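Local coordinates for carboxymuconolactone decarboxylase family protein (Methanocaldococcus jannaschii, PDB 3D7I) that belongs to the carboxymuconolactone decarboxylase family and may act as a peroxiredoxin-like oxidoreductase, possibly in oxygen detoxification, at residues Asp81-Val86 / Thr96-Ile101. Sequence-based numbering, arbitrary orientation.
Sequences DVLRVV and TKAMKI. With SO4 (sulfate ion), chain E.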
ATOM      1  N   ASP B  81       3.371 -14.205  17.705  1.00 20.93           N
ATOM      2  CA  ASP B  81       3.601 -12.935  18.407  1.00 20.26           C
ATOM      3  C   ASP B  81       3.918 -11.785  17.457  1.00 22.81           C
ATOM      4  O   ASP B  81       3.543 -10.649  17.717  1.00 22.27           O
ATOM      5  CB  ASP B  81       4.731 -13.053  19.426  1.00 20.14           C
ATOM      6  CG  ASP B  81       4.332 -13.782  20.712  1.00 23.19           C
ATOM      7  OD1 ASP B  81       3.125 -13.926  21.031  1.00 25.42           O
ATOM      8  OD2 ASP B  81       5.271 -14.160  21.434  1.00 28.27           O
ATOM      9  N   VAL B  82       4.622 -12.077  16.358  1.00 21.25           N
ATOM     10  CA  VAL B  82       4.806 -11.105  15.295  1.00 22.27           C
ATOM     11  C   VAL B  82       3.439 -10.696  14.713  1.00 20.03           C
ATOM     12  O   VAL B  82       3.154  -9.493  14.525  1.00 19.50           O
ATOM     13  CB  VAL B  82       5.727 -11.653  14.177  1.00 20.90           C
ATOM     14  CG1 VAL B  82       5.807 -10.677  12.999  1.00 22.88           C
ATOM     15  CG2 VAL B  82       7.142 -12.034  14.739  1.00 20.83           C
ATOM     16  N   LEU B  83       2.566 -11.676  14.508  1.00 20.16           N
ATOM     17  CA  LEU B  83       1.269 -11.426  13.886  1.00 19.84           C
ATOM     18  C   LEU B  83       0.344 -10.590  14.781  1.00 18.54           C
ATOM     19  O   LEU B  83      -0.490  -9.823  14.282  1.00 19.11           O
ATOM     20  CB  LEU B  83       0.623 -12.729  13.470  1.00 20.98           C
ATOM     21  CG  LEU B  83       1.410 -13.534  12.431  1.00 20.66           C
ATOM     22  CD1 LEU B  83       0.555 -14.689  11.904  1.00 21.28           C
ATOM     23  CD2 LEU B  83       1.904 -12.625  11.257  1.00 22.33           C
ATOM     24  N   ARG B  84       0.542 -10.664  16.102  1.00 20.31           N
ATOM     25  CA  ARG B  84      -0.210  -9.777  17.010  1.00 21.39           C
ATOM     26  C   ARG B  84       0.061  -8.318  16.661  1.00 20.18           C
ATOM     27  O   ARG B  84      -0.833  -7.479  16.557  1.00 19.30           O
ATOM     28  CB  ARG B  84       0.175 -10.070  18.462  1.00 22.29           C
ATOM     29  CG  ARG B  84      -0.234 -11.439  18.954  1.00 22.30           C
ATOM     30  CD  ARG B  84       0.396 -11.769  20.291  1.00 28.97           C
ATOM     31  NE  ARG B  84      -0.467 -11.431  21.388  1.00 33.52           N
ATOM     32  CZ  ARG B  84      -1.287 -12.273  22.020  1.00 23.68           C
ATOM     33  NH1 ARG B  84      -1.412 -13.552  21.707  1.00 32.40           N
ATOM     34  NH2 ARG B  84      -1.999 -11.811  22.988  1.00 24.82           N
ATOM     35  N   VAL B  85       1.325  -8.025  16.393  1.00 19.60           N
ATOM     36  CA  VAL B  85       1.732  -6.682  15.970  1.00 20.32           C
ATOM     37  C   VAL B  85       1.197  -6.321  14.586  1.00 20.03           C
ATOM     38  O   VAL B  85       0.764  -5.199  14.373  1.00 20.48           O
ATOM     39  CB  VAL B  85       3.268  -6.510  16.025  1.00 21.39           C
ATOM     40  CG1 VAL B  85       3.664  -5.024  15.749  1.00 22.27           C
ATOM     41  CG2 VAL B  85       3.810  -6.957  17.406  1.00 22.62           C
ATOM     42  N   VAL B  86       1.205  -7.269  13.640  1.00 19.59           N
ATOM     43  CA  VAL B  86       0.537  -7.057  12.354  1.00 19.33           C
ATOM     44  C   VAL B  86      -0.921  -6.646  12.522  1.00 19.40           C
ATOM     45  O   VAL B  86      -1.368  -5.735  11.851  1.00 20.61           O
ATOM     46  CB  VAL B  86       0.660  -8.302  11.437  1.00 19.39           C
ATOM     47  CG1 VAL B  86      -0.144  -8.145  10.155  1.00 17.94           C
ATOM     48  CG2 VAL B  86       2.150  -8.540  11.112  1.00 21.42           C
ATOM     49  N   THR B  96      -5.543 -12.133   9.684  1.00 20.55           N
ATOM     50  CA  THR B  96      -6.222 -13.427   9.499  1.00 20.94           C
ATOM     51  C   THR B  96      -5.571 -14.201   8.349  1.00 20.73           C
ATOM     52  O   THR B  96      -5.393 -15.416   8.450  1.00 20.28           O
ATOM     53  CB  THR B  96      -7.744 -13.255   9.294  1.00 23.86           C
ATOM     54  OG1 THR B  96      -7.954 -12.463   8.142  1.00 24.63           O
ATOM     55  CG2 THR B  96      -8.387 -12.566  10.485  1.00 21.43           C
ATOM     56  N   LYS B  97      -5.162 -13.512   7.275  1.00 20.08           N
ATOM     57  CA  LYS B  97      -4.480 -14.158   6.155  0.50 21.50           C
ATOM     58  C   LYS B  97      -3.197 -14.806   6.660  1.00 20.81           C
ATOM     59  O   LYS B  97      -2.913 -15.966   6.354  1.00 23.01           O
ATOM     60  CB  LYS B  97      -4.162 -13.134   5.053  0.50 23.02           C
ATOM     61  CG  LYS B  97      -3.423 -13.692   3.834  0.50 23.87           C
ATOM     62  CD  LYS B  97      -3.361 -12.679   2.677  0.50 25.49           C
ATOM     63  CE  LYS B  97      -3.355 -13.376   1.325  0.50 32.66           C
ATOM     64  NZ  LYS B  97      -4.705 -13.882   0.961  0.50 30.31           N
ATOM     65  N   ALA B  98      -2.415 -14.045   7.422  1.00 19.16           N
ATOM     66  CA  ALA B  98      -1.108 -14.513   7.934  1.00 19.50           C
ATOM     67  C   ALA B  98      -1.251 -15.672   8.914  1.00 20.63           C
ATOM     68  O   ALA B  98      -0.462 -16.657   8.886  1.00 20.71           O
ATOM     69  CB  ALA B  98      -0.335 -13.344   8.586  1.00 19.41           C
HETATM   70  N   MSE B  99      -2.268 -15.582   9.774  1.00 19.58           N
HETATM   71  CA  MSE B  99      -2.511 -16.624  10.749  1.00 20.80           C
HETATM   72  C   MSE B  99      -2.844 -17.918  10.037  1.00 21.43           C
HETATM   73  O   MSE B  99      -2.384 -18.975  10.456  1.00 21.18           O
HETATM   74  CB  MSE B  99      -3.636 -16.276  11.733  1.00 22.05           C
HETATM   75  CG  MSE B  99      -3.241 -15.468  12.906  1.00 30.57           C
HETATM   76 SE   MSE B  99      -1.995 -16.376  14.155  0.75 32.27          SE
HETATM   77  CE  MSE B  99      -2.235 -17.755  13.847  1.00  8.65           C
ATOM     78  N   LYS B 100      -3.654 -17.845   8.986  1.00 20.17           N
ATOM     79  CA  LYS B 100      -4.008 -19.037   8.201  1.00 20.82           C
ATOM     80  C   LYS B 100      -2.803 -19.695   7.526  1.00 21.61           C
ATOM     81  O   LYS B 100      -2.682 -20.931   7.496  1.00 22.41           O
ATOM     82  CB  LYS B 100      -5.080 -18.686   7.167  1.00 19.98           C
ATOM     83  CG  LYS B 100      -5.497 -19.870   6.279  1.00 23.11           C
ATOM     84  N   ILE B 101      -1.923 -18.870   6.981  1.00 22.47           N
ATOM     85  CA  ILE B 101      -0.680 -19.335   6.390  1.00 23.27           C
ATOM     86  C   ILE B 101       0.196 -20.018   7.456  1.00 24.13           C
ATOM     87  O   ILE B 101       0.727 -21.113   7.221  1.00 23.84           O
ATOM     88  CB  ILE B 101       0.095 -18.189   5.717  1.00 22.91           C
ATOM     89  CG1 ILE B 101      -0.679 -17.620   4.512  1.00 22.73           C
ATOM     90  CG2 ILE B 101       1.491 -18.648   5.281  1.00 21.99           C
ATOM     91  CD1 ILE B 101      -0.117 -16.286   3.990  1.00 25.00           C
TER
HETATM   92  S   SO4 E 106      -3.624 -14.925  24.555  1.00 37.84           S
HETATM   93  O1  SO4 E 106      -4.187 -14.308  23.404  1.00 40.55           O
HETATM   94  O2  SO4 E 106      -3.086 -13.884  25.425  1.00 52.87           O
HETATM   95  O3  SO4 E 106      -4.632 -15.708  25.304  1.00 41.65           O
HETATM   96  O4  SO4 E 106      -2.585 -15.830  24.090  1.00 50.95           O
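Leu83 of helix 76-90 presents its forked end to helix 92-104. Its CD2 meets the methyl CB of Ala98 at 3.6 Å, while CD1 rests over the Ala98-Met99 peptide bond, 3.6 Å from Met99 N, between that methyl and SE. A branched leucine suits this place because its fork spreads over methyl and backbone together, and the small Ala98 lets the helices approach closely. CG of the selenomethionine Met99 lies anti to the carbonyl carbon (chi1 -85°), and the bends that follow bring SE alongside Leu83 CD1 at 3.8 Å. Ala53 of helix 41-53 touches both Leu83 and Ala98.

The side chain of Arg84 leaves the helix on the side away from this seam. Its flat, charged guanidinium, with two outer nitrogens, suits an edge-on approach to a sulfate, probably from the crystallisation liquor: NH1 and NH2 share O1 and reach O4 and O2 respectively, all weakly. NH2 also bonds Thr32 O of the second subunit. With an alanine here the guanidinium is gone, so the sulfate would probably be held less firmly and Thr32 O would probably need another donor. Leu83, Ala98 and Met99 form the apolar seam of a helical hairpin in the all-helical AhpD-like fold.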